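Local structure of antibiotic biosynthesis monooxygenase (Shewanella loihica, 2RIL) at residues 44-49 with 54-59; 60-65 with 69-74; 28-33 with 37-42. The protein probably acts as a monooxygenase and assembles as a dimer of small alpha-plus-beta subunits. All coordinates share one frame; numbering follows the deposited sequence.

All three contacts gather on the neighbouring strands 39-47 and 56-62. Contact 3 packs helix 19-33 against the start of this hairpin, contact 1 pairs its strands near the turn, and contact 2 follows the chain from the second strand into helix 65-79. Contacts 2 and 3 have centres about 9 Å apart and are joined by two probable hydrogen bonds, Gln63 N to Gly38 O and Ile61 N to Ser41 O, both 2.8 Å. Contact 1 lies about 17 Å from contact 3 and 21 Å from contact 2, centre to centre; the side chains of Asn58 and Thr42 meet between it and contact 3. Acetate at Ser41 and propanediol near Arg30 probably come from crystallisation, so neither establishes an active site.

Contact 1 of 3, residues 44-49 with 54-59; sequences LHQSID and YQLINV
His45 and Ile57 form the hydrogen-bonded pair of an antiparallel hairpin, whose strand segments 44-47 and 56-59 run at 157° with axes 4.5 Å apart. His45 N meets Ile57 O at 2.8 Å, and Ile57 N returns to His45 O at 2.9 Å. Leu44 with Asn58 and Gln46 with Leu56 are the flanking non-hydrogen-bonded pairs. Toward the turn, Ser47 N binds Gln55 O at 2.9 Å.

With CG anti to the backbone N (chi1 -179°), Leu44 brings CD2 within 4.1 Å of Leu56 CD2, the two side chains crossing at a slant. On the other sheet face, His45 CE1 lies 3.8 Å from Val59 CG2. Ser47 OG donates to Asp49 O at 2.7 Å, a bond within the segment leading into the turn, while a water accepts from Gln46 NE2 and donates to Ser47 O and Gln55 OE1, bridging the two segments.

Helix 19-33 packs over the Leu44 and Leu56 face through Trp26 and Leu19. Strand 6-12 flanks 56-62 on its far edge, and residues 44-47 pair antiparallel with a strand of the second subunit, continuing the sheet across the dimer interface.

Contact 2 of 3, residues 60-65 with 69-74; sequences AIWQSE and YQAAQK
Glu65 and Tyr69 both set CG beside the backbone N and anti to the carbonyl carbon, with chi1 -75° and -61°, and this shared choice sends the two side chains off the helix in the same direction. Glu65 is extended beyond CG, so its carboxylate draws level with the phenol end of its neighbour. They lie side by side: Tyr69 CE2 is 3.6 Å from Glu65 CB, and the carboxylate plane stands 84° from the ring plane. Tyr69 OH comes 3.1 Å from Glu65 OE1, while CE2 is also 3.6 Å from that oxygen.

Tyr69 N donates to Glu65 O at 2.9 Å in an almost straight bond, the i to i+4 link of the first helical turn, and the same carbonyl oxygen lies 3.1 Å from Tyr69 CD2. Just before it, Ser64 is the N-cap, its OG accepting from Asp67 N.

A second, apolar touch joins the strand end to the helix. The far end of the six-membered ring of Trp62 meets Ala71 CB, with CH2 at 3.5 Å and CZ3 at 3.8 Å, and the methyl approaches obliquely. Phe68 and Tyr39 each meet the indole edge-to-face, and Met33 of helix 19-33 touches both Trp62 and Ala71, so the indole, projecting from the sheet, touches both helices.

The chemistry is thus divided: an apolar touch at Trp62 and Ala71 lies on the buried side of helix 65-79, whereas a polar pair lies along its outer side. Glu65 OE2 has a long, weak ion pair with Arg95, and a positive charge there would be expected to favour the ionised carboxylate.

Contact 3 of 3, residues 28-33 with 37-42; sequences AHRDFM and PGYLST. With ACT (acetate ion), chain C.
Tyr39 reaches back from the first residue of its strand to Met33 and Arg30 in the last turn of the preceding helix, a helix-to-sheet joint within the ferredoxin-like fold (strand order 2-3-1-4) of the dimeric alpha/beta-barrel clan. The helix and strand segments run nearly antiparallel, at 152°, with axes 10.4 Å apart, and no direct hydrogen bond links them.

Tyr39 has the largest buried share. Its CG is anti to the backbone N (chi1 179°), which directs the ring along the helix toward Arg30. At the near end Met33 O lies 3.5 Å from Tyr39 CB and 3.7 Å from CG, meeting the ring obliquely. Met33, a selenomethionine, adds an apolar touch of CB to Tyr39 CD1 at 4.4 Å. Its side chain then leads away from the strand.

At the far end, Tyr39 OH comes 3.8 Å from Arg30 CG, so the aliphatic part of the arginine does the touching while the guanidinium plane is turned 78° from the ring. Thr42 CG2 adds a looser approach, 4.3 Å from the same CG. In the conformer described, Arg30 forms a salt bridge from NH1 to Asp31 OD1; NH2 pairs with the terminal carboxylate of Thr99 of the second subunit, tying the helix to the dimer interface.

Beyond Tyr39 the strand carries a classic beta bulge, Leu40 and Ser41 both facing Ile61. Ser41 OG donates to an acetate oxygen, although the modelled separation is so short that its exact geometry is doubtful. Ser41 N lies 4.0 Å above the plane of the Tyr39 ring, offset toward its rim.

Contact 1 of 3, residues 44-49 with 54-59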
# COMPACT_ATOMS: atom_id res chain seq x y z
N LEU A 44 -1.16 7.46 -6.10
CA LEU A 44 -0.19 6.55 -6.74
C LEU A 44 1.15 6.87 -6.10
O LEU A 44 1.61 8.01 -6.14
CB LEU A 44 -0.06 6.84 -8.24
CG LEU A 44 0.92 5.90 -8.99
CD1 LEU A 44 0.48 4.45 -8.99
CD2 LEU A 44 1.15 6.45 -10.40
N HIS A 45 1.77 5.87 -5.47
CA HIS A 45 3.03 6.01 -4.76
C HIS A 45 4.17 5.45 -5.65
O HIS A 45 4.04 4.36 -6.24
CB HIS A 45 3.00 5.22 -3.46
CG HIS A 45 2.07 5.75 -2.43
ND1 HIS A 45 0.69 5.62 -2.50
CD2 HIS A 45 2.33 6.37 -1.24
CE1 HIS A 45 0.16 6.15 -1.40
NE2 HIS A 45 1.14 6.58 -0.61
N GLN A 46 5.28 6.17 -5.69
CA GLN A 46 6.50 5.73 -6.38
C GLN A 46 7.59 5.48 -5.35
O GLN A 46 7.82 6.30 -4.47
CB GLN A 46 6.98 6.78 -7.38
CG GLN A 46 8.21 6.33 -8.15
CD GLN A 46 8.73 7.37 -9.09
OE1 GLN A 46 7.95 8.12 -9.64
NE2 GLN A 46 10.05 7.41 -9.28
N SER A 47 8.29 4.36 -5.52
CA SER A 47 9.36 4.03 -4.61
C SER A 47 10.50 5.02 -4.72
O SER A 47 10.84 5.47 -5.83
CB SER A 47 9.88 2.60 -4.86
OG SER A 47 10.49 2.46 -6.14
N ILE A 48 11.12 5.35 -3.59
CA ILE A 48 12.33 6.18 -3.63
C ILE A 48 13.53 5.40 -4.19
O ILE A 48 14.40 6.02 -4.82
CB ILE A 48 12.68 6.82 -2.26
CG1 ILE A 48 11.51 7.64 -1.73
CG2 ILE A 48 13.96 7.72 -2.37
CD1 ILE A 48 11.70 8.15 -0.26
N ASP A 49 13.58 4.08 -3.97
CA ASP A 49 14.63 3.17 -4.49
C ASP A 49 14.10 2.50 -5.75
O ASP A 49 13.09 1.80 -5.74
CB ASP A 49 14.94 2.12 -3.39
CG ASP A 49 16.02 1.04 -3.76
OD1 ASP A 49 16.47 0.91 -4.92
OD2 ASP A 49 16.33 0.26 -2.82
N TYR A 54 8.23 -3.25 -5.77
CA TYR A 54 7.09 -2.56 -6.35
C TYR A 54 7.45 -1.08 -6.52
O TYR A 54 7.37 -0.31 -5.56
CB TYR A 54 5.88 -2.74 -5.42
CG TYR A 54 5.48 -4.18 -5.26
CD1 TYR A 54 5.06 -4.92 -6.34
CD2 TYR A 54 5.52 -4.81 -4.01
CE1 TYR A 54 4.66 -6.25 -6.20
CE2 TYR A 54 5.11 -6.11 -3.87
CZ TYR A 54 4.72 -6.84 -4.96
OH TYR A 54 4.33 -8.16 -4.80
N GLN A 55 7.88 -0.67 -7.72
CA GLN A 55 8.26 0.72 -7.91
C GLN A 55 7.03 1.65 -7.91
O GLN A 55 7.19 2.84 -7.70
CB GLN A 55 9.06 0.95 -9.20
CG GLN A 55 10.51 0.50 -9.18
CD GLN A 55 11.23 1.02 -10.40
OE1 GLN A 55 11.49 2.21 -10.52
NE2 GLN A 55 11.56 0.12 -11.32
N LEU A 56 5.84 1.09 -8.16
CA LEU A 56 4.56 1.80 -8.04
C LEU A 56 3.61 1.01 -7.19
O LEU A 56 3.52 -0.20 -7.34
CB LEU A 56 3.88 2.04 -9.38
CG LEU A 56 4.64 2.94 -10.36
CD1 LEU A 56 3.98 2.85 -11.76
CD2 LEU A 56 4.71 4.39 -9.86
N ILE A 57 2.92 1.69 -6.27
CA ILE A 57 1.81 1.10 -5.53
C ILE A 57 0.69 2.10 -5.47
O ILE A 57 0.90 3.22 -4.98
CB ILE A 57 2.16 0.69 -4.06
CG1 ILE A 57 3.34 -0.29 -4.03
CG2 ILE A 57 0.93 0.11 -3.38
CD1 ILE A 57 3.70 -0.83 -2.65
N ASN A 58 -0.46 1.77 -6.05
CA ASN A 58 -1.61 2.66 -5.96
C ASN A 58 -2.44 2.33 -4.73
O ASN A 58 -2.65 1.15 -4.39
CB ASN A 58 -2.49 2.58 -7.20
CG ASN A 58 -3.55 3.66 -7.20
OD1 ASN A 58 -3.25 4.81 -6.83
ND2 ASN A 58 -4.76 3.32 -7.63
N VAL A 59 -2.95 3.37 -4.07
CA VAL A 59 -3.83 3.25 -2.93
C VAL A 59 -5.04 4.13 -3.20
O VAL A 59 -4.91 5.34 -3.20
CB VAL A 59 -3.15 3.64 -1.63
CG1 VAL A 59 -4.12 3.35 -0.42
CG2 VAL A 59 -1.83 2.88 -1.37
O HOH W 1 11.43 4.55 -8.44

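Contact 2 of 3, residues 60-65 with 69-74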
# COMPACT_ATOMS: atom_id res chain seq x y z
N ALA A 60 -6.20 3.51 -3.48
CA ALA A 60 -7.42 4.24 -3.86
C ALA A 60 -8.53 3.97 -2.87
O ALA A 60 -8.59 2.88 -2.31
CB ALA A 60 -7.89 3.80 -5.23
N ILE A 61 -9.41 4.94 -2.69
CA ILE A 61 -10.52 4.82 -1.78
C ILE A 61 -11.82 4.82 -2.60
O ILE A 61 -12.01 5.66 -3.50
CB ILE A 61 -10.59 5.96 -0.77
CG1 ILE A 61 -9.20 6.27 -0.23
CG2 ILE A 61 -11.59 5.59 0.35
CD1 ILE A 61 -8.73 5.26 0.72
N TRP A 62 -12.66 3.85 -2.29
CA TRP A 62 -13.96 3.68 -2.93
C TRP A 62 -15.06 3.71 -1.86
O TRP A 62 -14.86 3.25 -0.74
CB TRP A 62 -14.00 2.35 -3.68
CG TRP A 62 -13.19 2.35 -4.92
CD1 TRP A 62 -11.83 2.20 -5.03
CD2 TRP A 62 -13.67 2.65 -6.22
NE1 TRP A 62 -11.44 2.34 -6.32
CE2 TRP A 62 -12.56 2.59 -7.09
CE3 TRP A 62 -14.95 2.88 -6.76
CZ2 TRP A 62 -12.69 2.77 -8.45
CZ3 TRP A 62 -15.05 3.06 -8.10
CH2 TRP A 62 -13.94 3.01 -8.93
N GLN A 63 -16.24 4.16 -2.25
CA GLN A 63 -17.34 4.25 -1.30
C GLN A 63 -17.82 2.90 -0.77
O GLN A 63 -18.33 2.79 0.35
CB GLN A 63 -18.49 4.96 -1.99
CG GLN A 63 -19.64 5.27 -1.04
CD GLN A 63 -19.28 6.45 -0.11
OE1 GLN A 63 -18.93 7.56 -0.60
NE2 GLN A 63 -19.31 6.22 1.21
N SER A 64 -17.68 1.84 -1.58
CA SER A 64 -18.09 0.50 -1.20
C SER A 64 -17.42 -0.52 -2.05
O SER A 64 -16.95 -0.21 -3.16
CB SER A 64 -19.61 0.34 -1.39
OG SER A 64 -20.00 0.45 -2.73
N GLU A 65 -17.42 -1.75 -1.55
CA GLU A 65 -16.97 -2.90 -2.33
C GLU A 65 -17.79 -3.00 -3.63
O GLU A 65 -17.22 -3.24 -4.70
CB GLU A 65 -17.15 -4.22 -1.55
CG GLU A 65 -16.16 -4.47 -0.48
CD GLU A 65 -16.42 -5.79 0.25
OE1 GLU A 65 -16.47 -6.82 -0.42
OE2 GLU A 65 -16.57 -5.77 1.47
N TYR A 69 -16.27 -3.16 -7.43
CA TYR A 69 -16.41 -4.36 -8.27
C TYR A 69 -17.15 -4.05 -9.56
O TYR A 69 -16.80 -4.56 -10.61
CB TYR A 69 -17.11 -5.49 -7.54
CG TYR A 69 -16.44 -6.02 -6.32
CD1 TYR A 69 -15.12 -6.36 -6.32
CD2 TYR A 69 -17.20 -6.30 -5.19
CE1 TYR A 69 -14.51 -6.85 -5.12
CE2 TYR A 69 -16.63 -6.81 -4.06
CZ TYR A 69 -15.29 -7.10 -4.05
OH TYR A 69 -14.80 -7.62 -2.87
N GLN A 70 -18.17 -3.21 -9.44
CA GLN A 70 -18.96 -2.75 -10.59
C GLN A 70 -18.04 -2.00 -11.62
O GLN A 70 -18.09 -2.26 -12.82
CB GLN A 70 -20.21 -1.96 -10.06
CG GLN A 70 -21.30 -2.91 -9.33
CD GLN A 70 -22.42 -2.21 -8.44
OE1 GLN A 70 -22.64 -1.00 -8.50
NE2 GLN A 70 -23.11 -3.02 -7.60
N ALA A 71 -17.14 -1.14 -11.11
CA ALA A 71 -16.23 -0.32 -11.89
C ALA A 71 -15.16 -1.22 -12.53
O ALA A 71 -14.81 -1.06 -13.70
CB ALA A 71 -15.56 0.70 -10.99
N ALA A 72 -14.66 -2.19 -11.76
CA ALA A 72 -13.64 -3.13 -12.30
C ALA A 72 -14.18 -3.98 -13.47
O ALA A 72 -13.47 -4.22 -14.48
CB ALA A 72 -13.09 -4.04 -11.18
N GLN A 73 -15.43 -4.42 -13.37
CA GLN A 73 -16.10 -5.17 -14.45
C GLN A 73 -16.23 -4.29 -15.69
O GLN A 73 -15.89 -4.70 -16.81
CB GLN A 73 -17.47 -5.66 -13.99
CG GLN A 73 -18.21 -6.46 -15.11
CD GLN A 73 -19.66 -6.92 -14.83
OE1 GLN A 73 -20.00 -7.31 -13.72
NE2 GLN A 73 -20.49 -6.99 -15.92
N LYS A 74 -16.66 -3.05 -15.49
CA LYS A 74 -16.72 -2.10 -16.62
C LYS A 74 -15.37 -1.83 -17.28
O LYS A 74 -15.28 -1.71 -18.51
CB LYS A 74 -17.42 -0.80 -16.25
CG LYS A 74 -18.87 -0.94 -15.85
CD LYS A 74 -19.47 0.45 -15.68
CE LYS A 74 -20.94 0.40 -15.26
NZ LYS A 74 -21.18 0.55 -13.78

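Contact 3 of 3, residues 28-33 with 37-42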
# COMPACT_ATOMS: atom_id res chain seq x y z
N ALA A 28 -4.20 6.44 -17.63
CA ALA A 28 -5.31 6.14 -18.53
C ALA A 28 -6.40 5.35 -17.82
O ALA A 28 -7.60 5.62 -18.00
CB ALA A 28 -4.79 5.43 -19.79
N HIS A 29 -5.98 4.39 -17.00
CA HIS A 29 -6.90 3.62 -16.19
C HIS A 29 -7.57 4.44 -15.09
O HIS A 29 -8.76 4.31 -14.89
CB HIS A 29 -6.24 2.37 -15.66
CG HIS A 29 -5.96 1.37 -16.73
ND1 HIS A 29 -4.99 1.56 -17.69
CD2 HIS A 29 -6.53 0.17 -17.01
CE1 HIS A 29 -4.98 0.52 -18.51
NE2 HIS A 29 -5.91 -0.33 -18.12
N ARG A 30 -6.81 5.29 -14.41
CA ARG A 30 -7.36 6.19 -13.43
C ARG A 30 -8.42 7.12 -14.01
O ARG A 30 -9.44 7.39 -13.38
CB ARG A 30 -6.22 6.99 -12.79
CG ARG A 30 -6.70 7.97 -11.77
CD ARG A 30 -6.83 9.36 -12.32
NE ARG A 30 -5.62 10.12 -12.00
CZ ARG A 30 -4.71 10.56 -12.88
NH1 ARG A 30 -4.82 10.36 -14.19
NH2 ARG A 30 -3.68 11.23 -12.42
N ASP A 31 -8.17 7.63 -15.22
CA ASP A 31 -9.15 8.47 -15.87
C ASP A 31 -10.48 7.74 -16.11
O ASP A 31 -11.53 8.34 -15.95
CB ASP A 31 -8.60 9.06 -17.17
CG ASP A 31 -7.44 10.02 -16.95
OD1 ASP A 31 -7.21 10.46 -15.80
OD2 ASP A 31 -6.75 10.35 -17.94
N PHE A 32 -10.44 6.46 -16.43
CA PHE A 32 -11.67 5.68 -16.54
C PHE A 32 -12.31 5.48 -15.17
O PHE A 32 -13.47 5.74 -14.96
CB PHE A 32 -11.40 4.30 -17.16
CG PHE A 32 -12.62 3.46 -17.25
CD1 PHE A 32 -13.48 3.57 -18.35
CD2 PHE A 32 -12.96 2.58 -16.23
CE1 PHE A 32 -14.64 2.81 -18.40
CE2 PHE A 32 -14.08 1.80 -16.32
CZ PHE A 32 -14.92 1.92 -17.40
N MSE A 33 -11.53 5.04 -14.20
CA MSE A 33 -12.10 4.71 -12.88
C MSE A 33 -12.67 5.93 -12.17
O MSE A 33 -13.68 5.85 -11.46
CB MSE A 33 -11.02 4.06 -12.02
CG MSE A 33 -10.64 2.65 -12.46
SE MSE A 33 -12.15 1.42 -12.59
CE MSE A 33 -11.72 0.24 -11.08
N PRO A 37 -19.18 5.53 -10.55
CA PRO A 37 -19.82 5.76 -9.28
C PRO A 37 -19.04 5.18 -8.09
O PRO A 37 -18.55 4.07 -8.15
CB PRO A 37 -21.18 5.06 -9.45
CG PRO A 37 -21.45 5.13 -10.87
CD PRO A 37 -20.11 4.90 -11.50
N GLY A 38 -18.91 5.95 -7.04
CA GLY A 38 -18.30 5.47 -5.82
C GLY A 38 -16.80 5.74 -5.73
O GLY A 38 -16.20 5.52 -4.69
N TYR A 39 -16.17 6.22 -6.80
CA TYR A 39 -14.76 6.54 -6.75
C TYR A 39 -14.54 7.75 -5.87
O TYR A 39 -15.19 8.77 -6.10
CB TYR A 39 -14.24 6.89 -8.12
CG TYR A 39 -12.78 7.26 -8.17
CD1 TYR A 39 -11.83 6.28 -8.34
CD2 TYR A 39 -12.38 8.59 -8.11
CE1 TYR A 39 -10.51 6.59 -8.46
CE2 TYR A 39 -11.03 8.92 -8.18
CZ TYR A 39 -10.11 7.89 -8.39
OH TYR A 39 -8.76 8.13 -8.56
N LEU A 40 -13.67 7.66 -4.87
CA LEU A 40 -13.43 8.78 -3.98
C LEU A 40 -12.11 9.48 -4.17
O LEU A 40 -12.11 10.70 -4.34
CB LEU A 40 -13.64 8.46 -2.47
CG LEU A 40 -15.06 7.99 -2.14
CD1 LEU A 40 -15.16 7.39 -0.70
CD2 LEU A 40 -16.07 9.13 -2.37
N SER A 41 -11.00 8.74 -4.17
CA SER A 41 -9.71 9.35 -4.28
C SER A 41 -8.65 8.29 -4.58
O SER A 41 -8.91 7.08 -4.43
CB SER A 41 -9.38 10.12 -3.01
OG SER A 41 -9.26 9.25 -1.93
N THR A 42 -7.46 8.75 -4.98
CA THR A 42 -6.35 7.83 -5.14
C THR A 42 -5.02 8.51 -4.88
O THR A 42 -4.91 9.74 -4.98
CB THR A 42 -6.36 7.23 -6.56
OG1 THR A 42 -5.67 5.98 -6.55
CG2 THR A 42 -5.76 8.18 -7.57
C ACT C . -11.47 10.61 0.33
O ACT C . -10.37 10.09 0.07
OXT ACT C . -11.91 10.25 1.44
CH3 ACT C . -12.17 11.57 -0.59